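Local atomic coordinates of proteolytically activated form of PPO4 Tyrosinase (Agaricus bisporus var. bisporus H97, PDB entry 4OUA), a protein that uses a pair of copper ions to hydroxylate monophenols and oxidise the resulting o-diphenols to reactive o-quinones, the first step of melanin synthesis. Residues 119-122 with 123-127; 276-279 with 280-284; 361-364 with 365-369. All coordinates share one frame; numbering follows the deposited sequence.

Contact 1: residues 119-122 with 123-127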
loop_
_atom_site.group_PDB
_atom_site.type_symbol
_atom_site.label_atom_id
_atom_site.label_comp_id
_atom_site.label_asym_id
_atom_site.label_seq_id
_atom_site.Cartn_x
_atom_site.Cartn_y
_atom_site.Cartn_z
ATOM N N TRP A 119 -3.792 12.470 22.003
ATOM C CA TRP A 119 -4.455 12.140 20.750
ATOM C C TRP A 119 -3.828 12.936 19.612
ATOM O O TRP A 119 -3.754 12.466 18.477
ATOM C CB TRP A 119 -5.960 12.408 20.834
ATOM C CG TRP A 119 -6.689 11.393 21.657
ATOM C CD1 TRP A 119 -7.166 11.553 22.924
ATOM C CD2 TRP A 119 -7.005 10.050 21.276
ATOM N NE1 TRP A 119 -7.766 10.396 23.354
ATOM C CE2 TRP A 119 -7.679 9.456 22.360
ATOM C CE3 TRP A 119 -6.786 9.292 20.122
ATOM C CZ2 TRP A 119 -8.139 8.141 22.325
ATOM C CZ3 TRP A 119 -7.241 7.986 20.089
ATOM C CH2 TRP A 119 -7.911 7.425 21.182
ATOM N N ALA A 120 -3.372 14.143 19.925
ATOM C CA ALA A 120 -2.700 14.978 18.941
ATOM C C ALA A 120 -1.329 14.403 18.601
ATOM O O ALA A 120 -0.900 14.438 17.449
ATOM C CB ALA A 120 -2.568 16.400 19.452
ATOM N N GLN A 121 -0.650 13.868 19.610
ATOM C CA GLN A 121 0.667 13.273 19.419
ATOM C C GLN A 121 0.567 11.939 18.688
ATOM O O GLN A 121 1.417 11.608 17.863
ATOM C CB GLN A 121 1.373 13.080 20.762
ATOM C CG GLN A 121 2.770 12.497 20.647
ATOM C CD GLN A 121 3.717 13.407 19.889
ATOM O OE1 GLN A 121 4.139 14.444 20.399
ATOM N NE2 GLN A 121 4.052 13.023 18.662
ATOM N N ALA A 122 -0.478 11.178 19.000
ATOM C CA ALA A 122 -0.707 9.889 18.359
ATOM C C ALA A 122 -0.937 10.064 16.863
ATOM O O ALA A 122 -0.468 9.264 16.054
ATOM C CB ALA A 122 -1.889 9.177 19.001
ATOM N N ALA A 123 -1.663 11.118 16.502
ATOM C CA ALA A 123 -1.906 11.435 15.101
ATOM C C ALA A 123 -0.599 11.809 14.417
ATOM O O ALA A 123 -0.374 11.479 13.252
ATOM C CB ALA A 123 -2.918 12.563 14.977
ATOM N N GLU A 124 0.263 12.499 15.157
ATOM C CA GLU A 124 1.573 12.895 14.655
ATOM C C GLU A 124 2.460 11.681 14.394
ATOM O O GLU A 124 3.264 11.680 13.463
ATOM C CB GLU A 124 2.258 13.839 15.643
ATOM C CG GLU A 124 1.600 15.202 15.750
ATOM C CD GLU A 124 1.795 16.039 14.502
ATOM O OE1 GLU A 124 2.832 15.865 13.826
ATOM O OE2 GLU A 124 0.911 16.870 14.196
ATOM N N ASP A 125 2.307 10.649 15.220
ATOM C CA ASP A 125 3.104 9.434 15.086
ATOM C C ASP A 125 2.435 8.421 14.164
ATOM O O ASP A 125 3.037 7.408 13.808
ATOM C CB ASP A 125 3.347 8.793 16.455
ATOM C CG ASP A 125 4.084 9.710 17.408
ATOM O OD1 ASP A 125 4.757 10.649 16.933
ATOM O OD2 ASP A 125 3.993 9.487 18.635
ATOM N N LEU A 126 1.192 8.697 13.782
ATOM C CA LEU A 126 0.417 7.757 12.981
ATOM C C LEU A 126 1.044 7.507 11.612
ATOM O O LEU A 126 1.348 8.442 10.873
ATOM C CB LEU A 126 -1.018 8.256 12.807
ATOM C CG LEU A 126 -1.932 7.314 12.021
ATOM C CD1 LEU A 126 -1.977 5.945 12.681
ATOM C CD2 LEU A 126 -3.327 7.898 11.892
ATOM N N ARG A 127 1.229 6.231 11.289
ATOM C CA ARG A 127 1.779 5.820 10.003
ATOM C C ARG A 127 1.016 4.609 9.480
ATOM O O ARG A 127 0.346 3.916 10.243
ATOM C CB ARG A 127 3.270 5.495 10.126
ATOM C CG ARG A 127 4.139 6.647 10.603
ATOM C CD ARG A 127 4.223 7.751 9.563
ATOM N NE ARG A 127 5.211 8.762 9.926
ATOM C CZ ARG A 127 4.970 9.782 10.744
ATOM N NH1 ARG A 127 3.771 9.926 11.290
ATOM N NH2 ARG A 127 5.927 10.657 11.020
#

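Contact 2: residues 276-279 with 280-284. With CU1 (copper (I) ion), chain D.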
loop_
_atom_site.group_PDB
_atom_site.type_symbol
_atom_site.label_atom_id
_atom_site.label_comp_id
_atom_site.label_asym_id
_atom_site.label_seq_id
_atom_site.Cartn_x
_atom_site.Cartn_y
_atom_site.Cartn_z
ATOM N N PRO A 276 -9.585 -1.399 0.886
ATOM C CA PRO A 276 -8.803 -0.849 2.001
ATOM C C PRO A 276 -7.579 -1.688 2.378
ATOM O O PRO A 276 -6.598 -1.145 2.885
ATOM C CB PRO A 276 -9.813 -0.826 3.151
ATOM C CG PRO A 276 -11.132 -0.687 2.478
ATOM C CD PRO A 276 -11.021 -1.478 1.207
ATOM N N ILE A 277 -7.632 -2.993 2.130
ATOM C CA ILE A 277 -6.525 -3.870 2.492
ATOM C C ILE A 277 -5.355 -3.698 1.527
ATOM O O ILE A 277 -4.255 -4.197 1.772
ATOM C CB ILE A 277 -6.957 -5.351 2.512
ATOM C CG1 ILE A 277 -5.998 -6.175 3.374
ATOM C CG2 ILE A 277 -7.039 -5.906 1.099
ATOM C CD1 ILE A 277 -6.365 -7.636 3.466
ATOM N N PHE A 278 -5.604 -2.989 0.431
ATOM C CA PHE A 278 -4.586 -2.727 -0.582
ATOM C C PHE A 278 -3.397 -1.972 -0.000
ATOM O O PHE A 278 -2.253 -2.188 -0.404
ATOM C CB PHE A 278 -5.198 -1.940 -1.746
ATOM C CG PHE A 278 -4.192 -1.433 -2.742
ATOM C CD1 PHE A 278 -3.844 -2.196 -3.845
ATOM C CD2 PHE A 278 -3.611 -0.183 -2.589
ATOM C CE1 PHE A 278 -2.927 -1.729 -4.766
ATOM C CE2 PHE A 278 -2.693 0.288 -3.505
ATOM C CZ PHE A 278 -2.350 -0.485 -4.596
ATOM N N TRP A 279 -3.674 -1.093 0.956
ATOM C CA TRP A 279 -2.651 -0.221 1.522
ATOM C C TRP A 279 -1.799 -0.925 2.576
ATOM O O TRP A 279 -0.609 -0.636 2.714
ATOM C CB TRP A 279 -3.305 1.026 2.115
ATOM C CG TRP A 279 -4.167 1.746 1.128
ATOM C CD1 TRP A 279 -5.529 1.709 1.048
ATOM C CD2 TRP A 279 -3.725 2.597 0.064
ATOM N NE1 TRP A 279 -5.963 2.494 0.006
ATOM C CE2 TRP A 279 -4.874 3.049 -0.616
ATOM C CE3 TRP A 279 -2.469 3.025 -0.378
ATOM C CZ2 TRP A 279 -4.805 3.908 -1.711
ATOM C CZ3 TRP A 279 -2.402 3.878 -1.467
ATOM C CH2 TRP A 279 -3.563 4.310 -2.120
ATOM N N LEU A 280 -2.428 -1.858 3.291
ATOM C CA LEU A 280 -1.698 -2.652 4.271
ATOM C C LEU A 280 -0.726 -3.589 3.563
ATOM O O LEU A 280 0.356 -3.889 4.073
ATOM C CB LEU A 280 -2.660 -3.449 5.156
ATOM C CG LEU A 280 -3.416 -2.645 6.214
ATOM C CD1 LEU A 280 -4.464 -1.762 5.566
ATOM C CD2 LEU A 280 -4.051 -3.565 7.243
ATOM N N HIS A 281 -1.156 -4.013 2.329
ATOM C CA HIS A 281 -0.333 -4.865 1.482
ATOM C C HIS A 281 0.915 -4.129 1.016
ATOM O O HIS A 281 2.039 -4.557 1.280
ATOM C CB HIS A 281 -1.131 -5.351 0.270
ATOM C CG HIS A 281 -0.353 -6.242 -0.648
ATOM N ND1 HIS A 281 -0.606 -6.325 -2.003
ATOM C CD2 HIS A 281 0.672 -7.092 -0.406
ATOM C CE1 HIS A 281 0.222 -7.194 -2.549
ATOM N NE2 HIS A 281 1.015 -7.667 -1.604
ATOM N N HIS A 282 0.707 -3.017 0.321
ATOM C CA HIS A 282 1.802 -2.287 -0.303
ATOM C C HIS A 282 2.636 -1.502 0.704
ATOM O O HIS A 282 3.706 -0.992 0.366
ATOM C CB HIS A 282 1.258 -1.359 -1.387
ATOM C CG HIS A 282 0.925 -2.066 -2.663
ATOM N ND1 HIS A 282 1.793 -2.118 -3.733
ATOM C CD2 HIS A 282 -0.171 -2.769 -3.035
ATOM C CE1 HIS A 282 1.241 -2.811 -4.712
ATOM N NE2 HIS A 282 0.050 -3.223 -4.313
ATOM N N SER A 283 2.150 -1.407 1.984
ATOM C CA SER A 283 2.985 -0.885 3.056
ATOM C C SER A 283 4.037 -1.928 3.401
ATOM O O SER A 283 5.173 -1.598 3.741
ATOM C CB SER A 283 2.153 -0.537 4.291
ATOM O OG SER A 283 2.993 -0.209 5.386
ATOM N N ASN A 284 3.640 -3.193 3.302
ATOM C CA ASN A 284 4.538 -4.310 3.554
ATOM C C ASN A 284 5.425 -4.581 2.346
ATOM O O ASN A 284 6.573 -5.001 2.489
ATOM C CB ASN A 284 3.739 -5.562 3.920
ATOM C CG ASN A 284 4.627 -6.736 4.275
ATOM O OD1 ASN A 284 5.289 -6.735 5.314
ATOM N ND2 ASN A 284 4.636 -7.753 3.420
HETATM CU CU CU1 D . -0.474 -4.250 -5.911
HETATM O O HOH W 1 -0.603 -3.227 -7.933
#

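Contact 3: residues 361-364 with 365-369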
loop_
_atom_site.group_PDB
_atom_site.type_symbol
_atom_site.label_atom_id
_atom_site.label_comp_id
_atom_site.label_asym_id
_atom_site.label_seq_id
_atom_site.Cartn_x
_atom_site.Cartn_y
_atom_site.Cartn_z
ATOM N N THR A 361 26.598 1.138 10.771
ATOM C CA THR A 361 27.273 1.030 9.484
ATOM C C THR A 361 26.518 0.090 8.553
ATOM O O THR A 361 25.852 -0.838 9.010
ATOM C CB THR A 361 28.717 0.528 9.649
ATOM O OG1 THR A 361 28.703 -0.841 10.071
ATOM C CG2 THR A 361 29.453 1.368 10.681
ATOM N N PRO A 362 26.622 0.328 7.238
ATOM C CA PRO A 362 25.947 -0.491 6.225
ATOM C C PRO A 362 26.311 -1.969 6.338
ATOM O O PRO A 362 25.529 -2.827 5.930
ATOM C CB PRO A 362 26.456 0.097 4.905
ATOM C CG PRO A 362 26.838 1.495 5.239
ATOM C CD PRO A 362 27.390 1.428 6.631
ATOM N N ASP A 363 27.484 -2.253 6.893
ATOM C CA ASP A 363 27.955 -3.624 7.039
ATOM C C ASP A 363 27.254 -4.322 8.203
ATOM O O ASP A 363 26.794 -5.457 8.073
ATOM C CB ASP A 363 29.471 -3.646 7.240
ATOM C CG ASP A 363 30.082 -4.994 6.915
ATOM O OD1 ASP A 363 29.584 -5.661 5.984
ATOM O OD2 ASP A 363 31.061 -5.383 7.589
ATOM N N LEU A 364 27.175 -3.637 9.340
ATOM C CA LEU A 364 26.482 -4.169 10.508
ATOM C C LEU A 364 24.996 -4.366 10.229
ATOM O O LEU A 364 24.399 -5.357 10.653
ATOM C CB LEU A 364 26.667 -3.245 11.712
ATOM C CG LEU A 364 25.711 -3.494 12.881
ATOM C CD1 LEU A 364 25.867 -4.908 13.421
ATOM C CD2 LEU A 364 25.921 -2.467 13.984
ATOM N N VAL A 365 24.404 -3.413 9.516
ATOM C CA VAL A 365 22.992 -3.479 9.167
ATOM C C VAL A 365 22.705 -4.670 8.257
ATOM O O VAL A 365 21.719 -5.383 8.447
ATOM C CB VAL A 365 22.519 -2.183 8.476
ATOM C CG1 VAL A 365 21.107 -2.349 7.934
ATOM C CG2 VAL A 365 22.593 -1.009 9.440
ATOM N N ARG A 366 23.574 -4.884 7.274
ATOM C CA ARG A 366 23.398 -5.975 6.322
ATOM C C ARG A 366 23.455 -7.337 7.009
ATOM O O ARG A 366 22.812 -8.289 6.569
ATOM C CB ARG A 366 24.454 -5.899 5.217
ATOM C CG ARG A 366 24.405 -7.060 4.232
ATOM C CD ARG A 366 25.206 -6.760 2.971
ATOM N NE ARG A 366 26.617 -6.506 3.250
ATOM C CZ ARG A 366 27.491 -6.078 2.344
ATOM N NH1 ARG A 366 27.097 -5.848 1.098
ATOM N NH2 ARG A 366 28.757 -5.873 2.683
ATOM N N ASP A 367 24.223 -7.423 8.090
ATOM C CA ASP A 367 24.350 -8.670 8.832
ATOM C C ASP A 367 23.178 -8.862 9.787
ATOM O O ASP A 367 22.705 -9.983 9.984
ATOM C CB ASP A 367 25.671 -8.707 9.601
ATOM C CG ASP A 367 26.878 -8.741 8.683
ATOM O OD1 ASP A 367 26.748 -9.253 7.551
ATOM O OD2 ASP A 367 27.954 -8.258 9.093
ATOM N N TYR A 368 22.712 -7.765 10.375
ATOM C CA TYR A 368 21.575 -7.810 11.287
ATOM C C TYR A 368 20.292 -8.154 10.540
ATOM O O TYR A 368 19.530 -9.025 10.958
ATOM C CB TYR A 368 21.415 -6.476 12.015
ATOM C CG TYR A 368 20.251 -6.441 12.978
ATOM C CD1 TYR A 368 20.388 -6.911 14.278
ATOM C CD2 TYR A 368 19.017 -5.933 12.592
ATOM C CE1 TYR A 368 19.331 -6.882 15.163
ATOM C CE2 TYR A 368 17.953 -5.898 13.472
ATOM C CZ TYR A 368 18.116 -6.375 14.757
ATOM O OH TYR A 368 17.063 -6.345 15.642
ATOM N N ILE A 369 20.063 -7.460 9.431
ATOM C CA ILE A 369 18.864 -7.667 8.633
ATOM C C ILE A 369 18.849 -9.055 8.005
ATOM O O ILE A 369 17.802 -9.698 7.924
ATOM C CB ILE A 369 18.739 -6.603 7.529
ATOM C CG1 ILE A 369 18.653 -5.209 8.150
ATOM C CG2 ILE A 369 17.517 -6.870 6.668
ATOM C CD1 ILE A 369 17.493 -5.045 9.105
#

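Contact 1: residues 119-122 with 123-127
Q121 and D125 stand four residues apart on one face of helix 116-125, near its C-terminal end, and form an i to i+4 side-chain pair. The glutamine is worth following outward. Its CB leaves the backbone pointing away from the next turn, and CG lies anti to the backbone N (chi1 -178°). A bend at chi2 (63°) then turns the chain toward the C-terminal end of the helix. CG passes 3.8 Å from OD2 of D125, CD stays near both carboxylate oxygens, and at the tip NE2 gives a weak hydrogen bond to D125 OD1 at 3.0 Å. The amide and carboxylate planes are turned 25° from each other. NE2 also lies near E124 CB.

In the backbone of the same turn the helix keeps its usual bonds. D125 N donates to Q121 O at 2.9 Å, which ties the same two residues together a second time, and A123 N reaches W119 O at 3.2 Å. Replacing D125 with an alanine would probably leave the Q121 amide without its acceptor and free to turn, and would remove the negative charge that faces K13 in a long, weak ion pair.

A122 and A123 are buried: A122 packs on K26 and L30 of helix 25-39, which D125 also touches through F27, and A123 O accepts from Q102 NE2 of helix 86-109. W119, farther back, stacks on F112 and takes a cation-pi contact from K26. After the helix R127 folds back over the carbonyls just left behind. Its NH1 grips two of them, E124 O at 2.8 Å and L126 O at 2.9 Å, both lying close to the guanidinium plane.

Contact 2: residues 276-279 with 280-284
F278 and H282, one helical turn apart, meet ring against ring. The centroids are 4.4 Å apart and the planes are inclined by 33°, and CD2 of H282 lies over one face of the phenylalanine, offset toward the rim. Of the F278 ring atoms, CE1 comes nearest H282 NE2, at 3.4 Å. F278 also meets H56, a ligand of the second copper, edge-to-face, so the ring touches a ligand of each copper.

The metal bond comes next. H282 NE2 holds the copper at 2.0 Å, and a water sits 2.3 Å from the same ion. With CG beside its own backbone N (chi1 -78°), the imidazole reaches past the F278 ring to the metal. Helix 277-295 thus contributes one histidine to the type 3 dicopper centre, which tyrosinases carry within a four-helix bundle; H250 and H254 of helix 246-258 complete the protein ligands of this ion.

Backbone hydrogen bonds anchor the ligand. H282 N donates to F278 O at 3.2 Å, and that same oxygen lies in plane at the imidazole edge, 3.4 Å from H282 CD2, so one carbonyl oxygen meets both the backbone N-H and the ring edge. S283 N reaches W279 O at 3.0 Å, while S283 OG is bonded to Q128 O.

Among the van der Waals contacts, L280 CD1 lies 3.5 Å from P276 O, the carbonyl of the residue just before the helix.

Contact 3: residues 361-364 with 365-369
V365 packs against the carbonyl of T361 one turn back. Its CG2 lies 3.3 Å from T361 O, the same oxygen that accepts from V365 N at 3.0 Å. The torsions of V365 explain the touch: CG1 is anti to the backbone N (chi1 172°), which leaves CG2 beside that N and near T361 O. This is also the side that meets the rest of the protein. V365 rests on A294, and I369 a turn later on L291 and A294, all in helix 277-295.

The turn is the start of helix 362-377, with T361 as its N-cap. T361 OG1 accepts from L364 N at 3.3 Å, and P362, whose ring nitrogen has no hydrogen to give, occupies the first helical position, where none is needed. Once past the cap the ordinary ladder takes over, R366 N to P362 O at 3.1 Å and Y368 N to L364 O at 3.0 Å.

The solvent side is much looser. D363 and R366 form a salt bridge there, but a weak one: OD1 of D363 stands 3.4 Å from NH2 of R366, approaching the guanidinium at its edge, and the two flat groups are turned 83° against each other. A bend at chi3 (60°) swings the arginine's end back toward the aspartate, while part of its side chain touches P297. D367 adds a second acid, its OD2 4.4 Å from D363 OD1. That repulsion is probably eased by the nearby arginine and by the helix dipole at the N-terminal end. D367 also touches a crystal neighbour, which may influence how its carboxylate is placed.

Only contact 2 belongs to the dicopper centre: H282 binds one copper, and its side chain is about 4 Å from the other. Contact 1 lies about 20 Å from it between centres, with nearest atoms about 7 Å apart; Q128, the residue after R127, links the two through its bond to S283. The W119 side chain of contact 1 is about 7 Å from the bound tungstotellurate. Contact 3 is about 27 Å from contact 2 between centres, and its V365 and I369 lean on the same helix 277-295 farther along. Contacts 1 and 3, about 30 Å apart between centres, do not touch.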